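Local coordinates for protein phosphoheptose isomerase (PDB 5I01) that probably catalyses, as a zinc-binding homotetramer, the isomerisation of sedoheptulose 7-phosphate to D-glycero-D-manno-heptose 7-phosphate, the first step of glycero-manno-heptose biosynthesis, at residues A[168-172]-A[173-177]; A[14-17]-A[18-21]; A[125-128]-A[129-132]; A[179-182]-A[183-187]. The protein carries 1 engineered substitution. All blocks are in the same frame, centred on the assembly; numbering follows the deposited sequence.

Contact 1. Residues A[168-172]-A[173-177]; sequences VPHPR and TARIQ. With ZN (zinc ion), chain H.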
loop_
_atom_site.group_PDB
_atom_site.type_symbol
_atom_site.label_atom_id
_atom_site.label_comp_id
_atom_site.label_asym_id
_atom_site.label_seq_id
_atom_site.Cartn_x
_atom_site.Cartn_y
_atom_site.Cartn_z
ATOM N N VAL A 168 -22.209 -2.398 15.664
ATOM C CA VAL A 168 -23.245 -2.813 14.745
ATOM C C VAL A 168 -23.814 -4.130 15.274
ATOM O O VAL A 168 -23.106 -5.138 15.278
ATOM C CB VAL A 168 -22.677 -3.007 13.322
ATOM C CG1 VAL A 168 -23.757 -3.510 12.372
ATOM C CG2 VAL A 168 -22.083 -1.701 12.810
ATOM N N PRO A 169 -25.086 -4.137 15.735
ATOM C CA PRO A 169 -25.617 -5.369 16.324
ATOM C C PRO A 169 -26.096 -6.332 15.236
ATOM O O PRO A 169 -27.284 -6.382 14.910
ATOM C CB PRO A 169 -26.762 -4.852 17.194
ATOM C CG PRO A 169 -27.293 -3.693 16.420
ATOM C CD PRO A 169 -26.104 -3.070 15.728
ATOM N N HIS A 170 -25.155 -7.062 14.653
ATOM C CA HIS A 170 -25.462 -8.001 13.577
ATOM C C HIS A 170 -24.447 -9.138 13.563
ATOM O O HIS A 170 -23.290 -8.910 13.883
ATOM C CB HIS A 170 -25.503 -7.289 12.219
ATOM C CG HIS A 170 -26.326 -8.012 11.202
ATOM N ND1 HIS A 170 -25.799 -8.992 10.395
ATOM C CD2 HIS A 170 -27.647 -7.958 10.910
ATOM C CE1 HIS A 170 -26.752 -9.498 9.632
ATOM N NE2 HIS A 170 -27.880 -8.877 9.914
ATOM N N PRO A 171 -24.881 -10.371 13.240
ATOM C CA PRO A 171 -23.937 -11.495 13.217
ATOM C C PRO A 171 -22.950 -11.536 12.033
ATOM O O PRO A 171 -21.787 -11.902 12.207
ATOM C CB PRO A 171 -24.865 -12.722 13.153
ATOM C CG PRO A 171 -26.126 -12.224 12.565
ATOM C CD PRO A 171 -26.275 -10.850 13.143
ATOM N N ARG A 172 -23.434 -11.233 10.838
ATOM C CA ARG A 172 -22.655 -11.387 9.604
ATOM C C ARG A 172 -21.645 -10.246 9.300
ATOM O O ARG A 172 -21.998 -9.057 9.200
ATOM C CB ARG A 172 -23.609 -11.616 8.430
ATOM C CG ARG A 172 -23.009 -12.393 7.283
ATOM C CD ARG A 172 -24.082 -12.798 6.284
ATOM N NE ARG A 172 -23.529 -13.283 5.017
ATOM C CZ ARG A 172 -24.246 -13.805 4.023
ATOM N NH1 ARG A 172 -25.564 -13.923 4.124
ATOM N NH2 ARG A 172 -23.635 -14.214 2.915
ATOM N N THR A 173 -20.386 -10.653 9.157
ATOM C CA THR A 173 -19.253 -9.790 8.805
ATOM C C THR A 173 -19.509 -8.811 7.652
ATOM O O THR A 173 -19.244 -7.620 7.777
ATOM C CB THR A 173 -18.057 -10.683 8.432
ATOM O OG1 THR A 173 -17.890 -11.673 9.457
ATOM C CG2 THR A 173 -16.761 -9.867 8.290
ATOM N N ALA A 174 -20.017 -9.331 6.535
ATOM C CA ALA A 174 -20.348 -8.517 5.376
ATOM C C ALA A 174 -21.319 -7.375 5.718
ATOM O O ALA A 174 -21.104 -6.242 5.312
ATOM C CB ALA A 174 -20.905 -9.388 4.258
ATOM N N ARG A 175 -22.359 -7.658 6.493
ATOM C CA ARG A 175 -23.312 -6.612 6.900
ATOM C C ARG A 175 -22.677 -5.593 7.856
ATOM O O ARG A 175 -23.012 -4.412 7.824
ATOM C CB ARG A 175 -24.539 -7.233 7.565
ATOM C CG ARG A 175 -25.293 -8.226 6.689
ATOM C CD ARG A 175 -25.979 -7.552 5.527
ATOM N NE ARG A 175 -25.141 -7.434 4.345
ATOM C CZ ARG A 175 -24.866 -8.418 3.484
ATOM N NH1 ARG A 175 -24.091 -8.168 2.430
ATOM N NH2 ARG A 175 -25.348 -9.645 3.650
ATOM N N ILE A 176 -21.758 -6.052 8.699
ATOM C CA ILE A 176 -21.067 -5.175 9.644
ATOM C C ILE A 176 -20.154 -4.185 8.905
ATOM O O ILE A 176 -20.205 -2.992 9.188
ATOM C CB ILE A 176 -20.276 -5.983 10.696
ATOM C CG1 ILE A 176 -21.234 -6.811 11.561
ATOM C CG2 ILE A 176 -19.466 -5.058 11.595
ATOM C CD1 ILE A 176 -20.609 -8.065 12.121
ATOM N N GLN A 177 -19.340 -4.675 7.969
ATOM C CA GLN A 177 -18.496 -3.803 7.129
ATOM C C GLN A 177 -19.320 -2.724 6.427
ATOM O O GLN A 177 -18.939 -1.564 6.428
ATOM C CB GLN A 177 -17.704 -4.610 6.085
ATOM C CG GLN A 177 -16.452 -5.277 6.641
ATOM C CD GLN A 177 -15.915 -6.441 5.787
ATOM O OE1 GLN A 177 -16.399 -6.727 4.679
ATOM N NE2 GLN A 177 -14.899 -7.125 6.318
HETATM ZN ZN ZN H . -15.957 -7.759 3.018
#
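Arg-175 lies alongside His-170, and its side chain, followed outward, covers the imidazole. CB sits over one face, 4.0 Å from the centroid of the His-170 ring and 30° off its normal, a CH-pi contact. CG passes CE1 of His-170 at 3.5 Å. Bends at chi2 (-69°) and chi3 (89°) turn the rest of the chain away from the ring: CD packs on CA of Ser-17, and CB of Ala-174 lies against one guanidinium face, toward its rim. NH1 forms a salt bridge with Glu-178 and NH2 another with Glu-16. Arg-172, whose NE is 4.3 Å from NH2 of Arg-175, lies near the same carboxylate and pairs with it weakly. From the loop side, backbone N of Arg-172 donates to ND1 of His-170 over 3.3 Å, from somewhat out of the ring plane. CD1 of Ile-176 packs 3.3 Å from O of His-170, its CG2 meets CB of Val-168 at 4.2 Å, and its N donates to O of Arg-172, the N-cap residue. The next residue, Gln-177, binds zinc through OE1 at 2.0 Å with His-63, Glu-67 and His-185 of a neighbouring subunit, so this strand-loop-helix junction of the SIS fold leads into an intersubunit metal site.

Contact 2. Residues A[14-17]-A[18-21]; sequences FAES and IRAK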
loop_
_atom_site.group_PDB
_atom_site.type_symbol
_atom_site.label_atom_id
_atom_site.label_comp_id
_atom_site.label_asym_id
_atom_site.label_seq_id
_atom_site.Cartn_x
_atom_site.Cartn_y
_atom_site.Cartn_z
ATOM N N PHE A 14 -29.371 -7.757 -0.511
ATOM C CA PHE A 14 -30.011 -6.429 -0.429
ATOM C C PHE A 14 -30.993 -6.312 0.747
ATOM O O PHE A 14 -30.906 -5.368 1.547
ATOM C CB PHE A 14 -30.762 -6.096 -1.730
ATOM C CG PHE A 14 -29.891 -5.532 -2.817
ATOM C CD1 PHE A 14 -29.567 -4.176 -2.834
ATOM C CD2 PHE A 14 -29.411 -6.342 -3.841
ATOM C CE1 PHE A 14 -28.769 -3.647 -3.843
ATOM C CE2 PHE A 14 -28.613 -5.820 -4.851
ATOM C CZ PHE A 14 -28.295 -4.469 -4.854
ATOM N N ALA A 15 -31.922 -7.263 0.844
ATOM C CA ALA A 15 -32.939 -7.237 1.905
ATOM C C ALA A 15 -32.288 -7.309 3.277
ATOM O O ALA A 15 -32.617 -6.515 4.165
ATOM C CB ALA A 15 -33.961 -8.356 1.732
ATOM N N GLU A 16 -31.337 -8.226 3.432
ATOM C CA GLU A 16 -30.584 -8.334 4.678
ATOM C C GLU A 16 -29.834 -7.038 5.004
ATOM O O GLU A 16 -29.840 -6.602 6.159
ATOM C CB GLU A 16 -29.625 -9.531 4.657
ATOM C CG GLU A 16 -29.145 -9.942 6.050
ATOM C CD GLU A 16 -28.042 -10.989 6.046
ATOM O OE1 GLU A 16 -27.188 -10.955 5.137
ATOM O OE2 GLU A 16 -28.010 -11.832 6.973
ATOM N N SER A 17 -29.214 -6.419 3.994
ATOM C CA SER A 17 -28.470 -5.158 4.181
ATOM C C SER A 17 -29.385 -3.992 4.554
ATOM O O SER A 17 -29.036 -3.175 5.395
ATOM C CB SER A 17 -27.662 -4.798 2.929
ATOM O OG SER A 17 -26.765 -3.715 3.194
ATOM N N ILE A 18 -30.551 -3.922 3.921
ATOM C CA ILE A 18 -31.585 -2.962 4.325
ATOM C C ILE A 18 -32.012 -3.199 5.786
ATOM O O ILE A 18 -31.953 -2.266 6.589
ATOM C CB ILE A 18 -32.798 -2.980 3.358
ATOM C CG1 ILE A 18 -32.392 -2.366 2.007
ATOM C CG2 ILE A 18 -33.986 -2.215 3.937
ATOM C CD1 ILE A 18 -33.233 -2.837 0.836
ATOM N N ARG A 19 -32.407 -4.435 6.130
ATOM C CA ARG A 19 -32.804 -4.774 7.519
ATOM C C ARG A 19 -31.752 -4.356 8.537
ATOM O O ARG A 19 -32.085 -3.772 9.566
ATOM C CB ARG A 19 -33.059 -6.279 7.699
ATOM C CG ARG A 19 -34.330 -6.806 7.050
ATOM C CD ARG A 19 -34.818 -8.075 7.723
ATOM N NE ARG A 19 -33.804 -9.130 7.800
ATOM C CZ ARG A 19 -33.414 -9.915 6.794
ATOM N NH1 ARG A 19 -33.920 -9.789 5.562
ATOM N NH2 ARG A 19 -32.498 -10.847 7.026
ATOM N N ALA A 20 -30.490 -4.662 8.232
ATOM C CA ALA A 20 -29.356 -4.340 9.114
ATOM C C ALA A 20 -29.208 -2.854 9.381
ATOM O O ALA A 20 -28.894 -2.459 10.497
ATOM C CB ALA A 20 -28.066 -4.896 8.550
ATOM N N LYS A 21 -29.446 -2.041 8.358
ATOM C CA LYS A 21 -29.332 -0.591 8.488
ATOM C C LYS A 21 -30.526 0.041 9.190
ATOM O O LYS A 21 -30.362 1.026 9.894
ATOM C CB LYS A 21 -29.083 0.069 7.124
ATOM C CG LYS A 21 -27.638 -0.057 6.663
ATOM C CD LYS A 21 -27.355 0.811 5.449
ATOM C CE LYS A 21 -25.868 0.843 5.132
ATOM N NZ LYS A 21 -25.293 -0.515 4.929
#
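Glu-16 and Arg-19, one helical turn apart, bring opposite charges together without forming a salt bridge. OE2 of Glu-16 is 4.6 Å from NH2 of Arg-19 and lies well out of the guanidinium plane, so no N-H points at it. What touches instead is carbon: a bend at chi3 (-54°) folds the arginine back along the helix until CA of Glu-16 lies over one face of the guanidinium, and NH2 of Arg-19 reaches CG of Glu-16 at 3.6 Å. The carboxylate and guanidinium planes stand 47° apart.

Van der Waals contacts of carbon with backbone oxygen come next. CG1 of Ile-18, beside its own backbone N (chi1 -70°), rests 3.4 Å from the carbonyl O of Phe-14, and CB of Ala-20 lies equally near O of Glu-16. Phe-14 packs on Leu-182 of a neighbouring subunit.

The backbone bonds are those of a regular alpha-helix, from N of Ile-18, Arg-19, Ala-20 and Lys-21 to O of Phe-14, Ala-15, Glu-16 and Ser-17; the last is the longest, at 3.2 Å.

Among the polar side chains, OG of Ser-17 and NZ of Lys-21 approach to 3.9 Å, and both turn to Glu-178, OG to its carboxylate and NZ, weakly, to its carbonyl. The stronger partner of Glu-16 is Arg-175. The chemistry thus implies a division of labour: the backbone holds this part of helix 6-27 together, OE1 of Glu-16 and OG of Ser-17 are used on helix 173-193, and Arg-19 gives Glu-16 probably no more than a diffuse attraction.

Contact 3. Residues A[125-128]-A[129-132]; sequences GNSA and NVIE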
loop_
_atom_site.group_PDB
_atom_site.type_symbol
_atom_site.label_atom_id
_atom_site.label_comp_id
_atom_site.label_asym_id
_atom_site.label_seq_id
_atom_site.Cartn_x
_atom_site.Cartn_y
_atom_site.Cartn_z
ATOM N N GLY A 125 -14.830 -7.469 17.269
ATOM C CA GLY A 125 -14.351 -6.875 18.511
ATOM C C GLY A 125 -13.266 -7.689 19.211
ATOM O O GLY A 125 -12.908 -7.376 20.343
ATOM N N ASN A 126 -12.730 -8.717 18.541
ATOM C CA ASN A 126 -11.748 -9.647 19.125
ATOM C C ASN A 126 -10.399 -9.679 18.385
ATOM O O ASN A 126 -9.537 -10.492 18.726
ATOM C CB ASN A 126 -12.338 -11.069 19.166
ATOM C CG ASN A 126 -13.579 -11.173 20.044
ATOM O OD1 ASN A 126 -13.624 -10.654 21.163
ATOM N ND2 ASN A 126 -14.591 -11.851 19.537
ATOM N N SER A 127 -10.208 -8.794 17.399
ATOM C CA SER A 127 -8.958 -8.729 16.644
ATOM C C SER A 127 -7.778 -8.423 17.572
ATOM O O SER A 127 -7.714 -7.336 18.166
ATOM C CB SER A 127 -9.029 -7.669 15.540
ATOM O OG SER A 127 -9.891 -8.084 14.499
ATOM N N ALA A 128 -6.858 -9.390 17.676
ATOM C CA ALA A 128 -5.688 -9.298 18.558
ATOM C C ALA A 128 -4.836 -8.043 18.331
ATOM O O ALA A 128 -4.463 -7.366 19.303
ATOM C CB ALA A 128 -4.829 -10.549 18.427
ATOM N N ASN A 129 -4.537 -7.726 17.066
ATOM C CA ASN A 129 -3.733 -6.516 16.773
ATOM C C ASN A 129 -4.454 -5.190 17.031
ATOM O O ASN A 129 -3.801 -4.211 17.402
ATOM C CB ASN A 129 -3.084 -6.533 15.381
ATOM C CG ASN A 129 -4.071 -6.713 14.252
ATOM O OD1 ASN A 129 -5.286 -6.699 14.448
ATOM N ND2 ASN A 129 -3.540 -6.899 13.049
ATOM N N VAL A 130 -5.775 -5.171 16.879
ATOM C CA VAL A 130 -6.581 -3.989 17.240
ATOM C C VAL A 130 -6.696 -3.808 18.762
ATOM O O VAL A 130 -6.666 -2.682 19.245
ATOM C CB VAL A 130 -7.987 -4.017 16.612
ATOM C CG1 VAL A 130 -8.738 -2.718 16.932
ATOM C CG2 VAL A 130 -7.887 -4.240 15.106
ATOM N N ILE A 131 -6.818 -4.914 19.506
ATOM C CA ILE A 131 -6.756 -4.892 20.990
ATOM C C ILE A 131 -5.431 -4.303 21.501
ATOM O O ILE A 131 -5.437 -3.387 22.339
ATOM C CB ILE A 131 -6.952 -6.312 21.603
ATOM C CG1 ILE A 131 -8.403 -6.805 21.396
ATOM C CG2 ILE A 131 -6.562 -6.344 23.090
ATOM C CD1 ILE A 131 -8.583 -8.300 21.613
ATOM N N GLU A 132 -4.306 -4.825 21.012
ATOM C CA GLU A 132 -2.991 -4.302 21.418
ATOM C C GLU A 132 -2.839 -2.807 21.082
ATOM O O GLU A 132 -2.215 -2.060 21.850
ATOM C CB GLU A 132 -1.838 -5.135 20.823
ATOM C CG GLU A 132 -1.507 -6.404 21.604
ATOM C CD GLU A 132 -0.667 -6.140 22.861
ATOM O OE1 GLU A 132 0.483 -5.641 22.745
ATOM O OE2 GLU A 132 -1.143 -6.442 23.978
#
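The turn from strand 117-122 into helix 128-139 is a strand-loop-helix connection of the SIS fold, and it carries Ser-127, a predicted substrate-binding residue. Ser-127 is also the N-cap of the helix, although its side chain makes no capping bond. Its hydroxyl, set beside its own backbone N (chi1 -71°), hydrogen-bonds instead to OG of Ser-122, another predicted substrate residue. The carbonyl of Ser-127 faces into the helix and accepts from N of Ile-131 at 2.9 Å, with an N-H...O angle of 165°. One residue on, O of Ala-128 takes N of Glu-132 at 3.1 Å.

Three side chains fold back over this first turn. CG2 of Val-130 touches CB of Ser-127 at 3.6 Å, covering the carbon of the serine. Ile-131 runs along the carbonyls, its CG1 3.3 Å from O of Ser-127; its side chain also packs on helix 153-158 through Lys-154, Ile-155 and Met-158. Asn-129 takes the less common chi1 of 56°, which places CG between its backbone N and carbonyl carbon. The amide is thereby directed back past CB of Ser-127, and OD1 accepts a hydrogen bond from ND2 of Asn-54, a further predicted substrate residue. Asn-96 of another neighbouring subunit, not the one that shares the zinc sites, packs against both Asn-129 and Ser-127. At the loop end, CD1 of Ile-131 reaches the carbonyl O of Asn-126 at 3.7 Å.

Contact 4. Residues A[179-182]-A[183-187]; sequences NHIL and LIHAM. With ZN (zinc ion), chain E.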
loop_
_atom_site.group_PDB
_atom_site.type_symbol
_atom_site.label_atom_id
_atom_site.label_comp_id
_atom_site.label_asym_id
_atom_site.label_seq_id
_atom_site.Cartn_x
_atom_site.Cartn_y
_atom_site.Cartn_z
ATOM N N ASN A 179 -22.272 -1.421 7.215
ATOM C CA ASN A 179 -22.687 -0.423 8.213
ATOM C C ASN A 179 -21.498 0.452 8.668
ATOM O O ASN A 179 -21.659 1.647 8.903
ATOM C CB ASN A 179 -23.363 -1.088 9.433
ATOM C CG ASN A 179 -24.784 -1.525 9.150
ATOM O OD1 ASN A 179 -25.743 -0.980 9.700
ATOM N ND2 ASN A 179 -24.932 -2.505 8.276
ATOM N N HIS A 180 -20.317 -0.139 8.799
ATOM C CA HIS A 180 -19.131 0.616 9.178
ATOM C C HIS A 180 -18.823 1.773 8.215
ATOM O O HIS A 180 -18.495 2.884 8.659
ATOM C CB HIS A 180 -17.903 -0.300 9.299
ATOM C CG HIS A 180 -17.848 -1.090 10.570
ATOM N ND1 HIS A 180 -16.926 -2.095 10.774
ATOM C CD2 HIS A 180 -18.582 -1.017 11.704
ATOM C CE1 HIS A 180 -17.097 -2.609 11.978
ATOM N NE2 HIS A 180 -18.101 -1.975 12.558
ATOM N N ILE A 181 -18.923 1.516 6.913
ATOM C CA ILE A 181 -18.600 2.546 5.924
ATOM C C ILE A 181 -19.657 3.654 5.906
ATOM O O ILE A 181 -19.317 4.815 5.718
ATOM C CB ILE A 181 -18.312 1.964 4.507
ATOM C CG1 ILE A 181 -17.586 2.991 3.646
ATOM C CG2 ILE A 181 -19.568 1.492 3.791
ATOM C CD1 ILE A 181 -16.191 3.311 4.162
ATOM N N LEU A 182 -20.926 3.289 6.112
ATOM C CA LEU A 182 -21.982 4.268 6.331
ATOM C C LEU A 182 -21.632 5.155 7.532
ATOM O O LEU A 182 -21.677 6.381 7.424
ATOM C CB LEU A 182 -23.347 3.581 6.536
ATOM C CG LEU A 182 -24.515 4.443 7.051
ATOM C CD1 LEU A 182 -24.752 5.639 6.141
ATOM C CD2 LEU A 182 -25.786 3.626 7.191
ATOM N N LEU A 183 -21.293 4.525 8.662
ATOM C CA LEU A 183 -20.918 5.247 9.884
ATOM C C LEU A 183 -19.771 6.237 9.648
ATOM O O LEU A 183 -19.847 7.387 10.066
ATOM C CB LEU A 183 -20.552 4.277 11.021
ATOM C CG LEU A 183 -21.696 3.493 11.667
ATOM C CD1 LEU A 183 -21.161 2.485 12.668
ATOM C CD2 LEU A 183 -22.675 4.420 12.358
ATOM N N ILE A 184 -18.729 5.783 8.960
ATOM C CA ILE A 184 -17.600 6.639 8.581
ATOM C C ILE A 184 -18.048 7.852 7.776
ATOM O O ILE A 184 -17.625 8.967 8.062
ATOM C CB ILE A 184 -16.526 5.830 7.812
ATOM C CG1 ILE A 184 -15.733 4.990 8.822
ATOM C CG2 ILE A 184 -15.603 6.733 6.992
ATOM C CD1 ILE A 184 -14.859 3.916 8.217
ATOM N N HIS A 185 -18.887 7.618 6.770
ATOM C CA HIS A 185 -19.405 8.689 5.914
ATOM C C HIS A 185 -20.203 9.718 6.688
ATOM O O HIS A 185 -20.053 10.911 6.458
ATOM C CB HIS A 185 -20.243 8.118 4.763
ATOM C CG HIS A 185 -19.418 7.553 3.653
ATOM N ND1 HIS A 185 -19.872 6.566 2.808
ATOM C CD2 HIS A 185 -18.154 7.838 3.255
ATOM C CE1 HIS A 185 -18.928 6.278 1.927
ATOM N NE2 HIS A 185 -17.874 7.035 2.178
ATOM N N ALA A 186 -21.049 9.243 7.598
ATOM C CA ALA A 186 -21.843 10.109 8.463
ATOM C C ALA A 186 -20.968 10.945 9.411
ATOM O O ALA A 186 -21.291 12.101 9.673
ATOM C CB ALA A 186 -22.844 9.280 9.254
ATOM N N MET A 187 -19.873 10.358 9.907
ATOM C CA MET A 187 -18.900 11.062 10.756
ATOM C C MET A 187 -18.135 12.151 9.984
ATOM O O MET A 187 -18.016 13.283 10.465
ATOM C CB MET A 187 -17.896 10.079 11.397
ATOM C CG MET A 187 -18.451 9.270 12.563
ATOM S SD MET A 187 -17.238 8.273 13.484
ATOM C CE MET A 187 -16.719 7.023 12.307
HETATM ZN ZN ZN E . -16.276 7.507 0.720
#
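His-185 belongs to the zinc site, which it meets through NE2 at 2.2 Å, and the preceding turn of the helix probably helps to place its ring. The carbonyl O of Ile-181 lies over one face of that imidazole, 3.4 Å from CG of His-185, while accepting the backbone bond from N of His-185. From the same residue, CG1 of Ile-181, anti to its backbone N (chi1 -163°), comes within 3.9 Å of CE1 of His-185. ND1 of the ring hydrogen-bonds to Glu-178 of a neighbouring subunit, which, with the zinc bond, would fix the ring's rotation. His-63 and Glu-67 of the same chain, with Gln-177 of the neighbour, complete the metal's protein ligands.

All of this sits on helix 173-193 of the SIS fold, buried against the parallel sheet, helices 6-27, 29-44 and 56-69, and the neighbouring subunit. Facing the sheet, CD1 of Leu-183 stands at the edge of the His-180 ring, 4.5 Å from its CD2, and NE2 of that imidazole bonds to the carbonyl O of Thr-148. Asn-179 turns its ND2 to the carbonyl O of Arg-175. Toward helix 56-69, Ile-181 packs on His-63 and Ile-184 on Phe-64, and the two isoleucines touch each other through their CD1 atoms at 4.3 Å.

Contacts 1 and 4 share helix 173-193 but serve different zinc ions: Gln-177 of contact 1 and His-185 of contact 4 each supply one ligand to a site spanning two subunits. They meet where CG2 of Val-168 packs on CD2 of His-180 at 3.7 Å. Contact 2, on helix 6-27, lies against both: NH2 of Arg-175 in contact 1 is 2.7 Å from OE1 of Glu-16, and CE of Lys-21 reaches CD2 of Leu-182 in contact 4 at 3.5 Å. Contact 3 stands apart, its centre about 17 Å from that of contact 1 and 20 Å from that of contact 4; the side chain of Ser-127, a predicted substrate residue, is about 13 Å from a zinc ion.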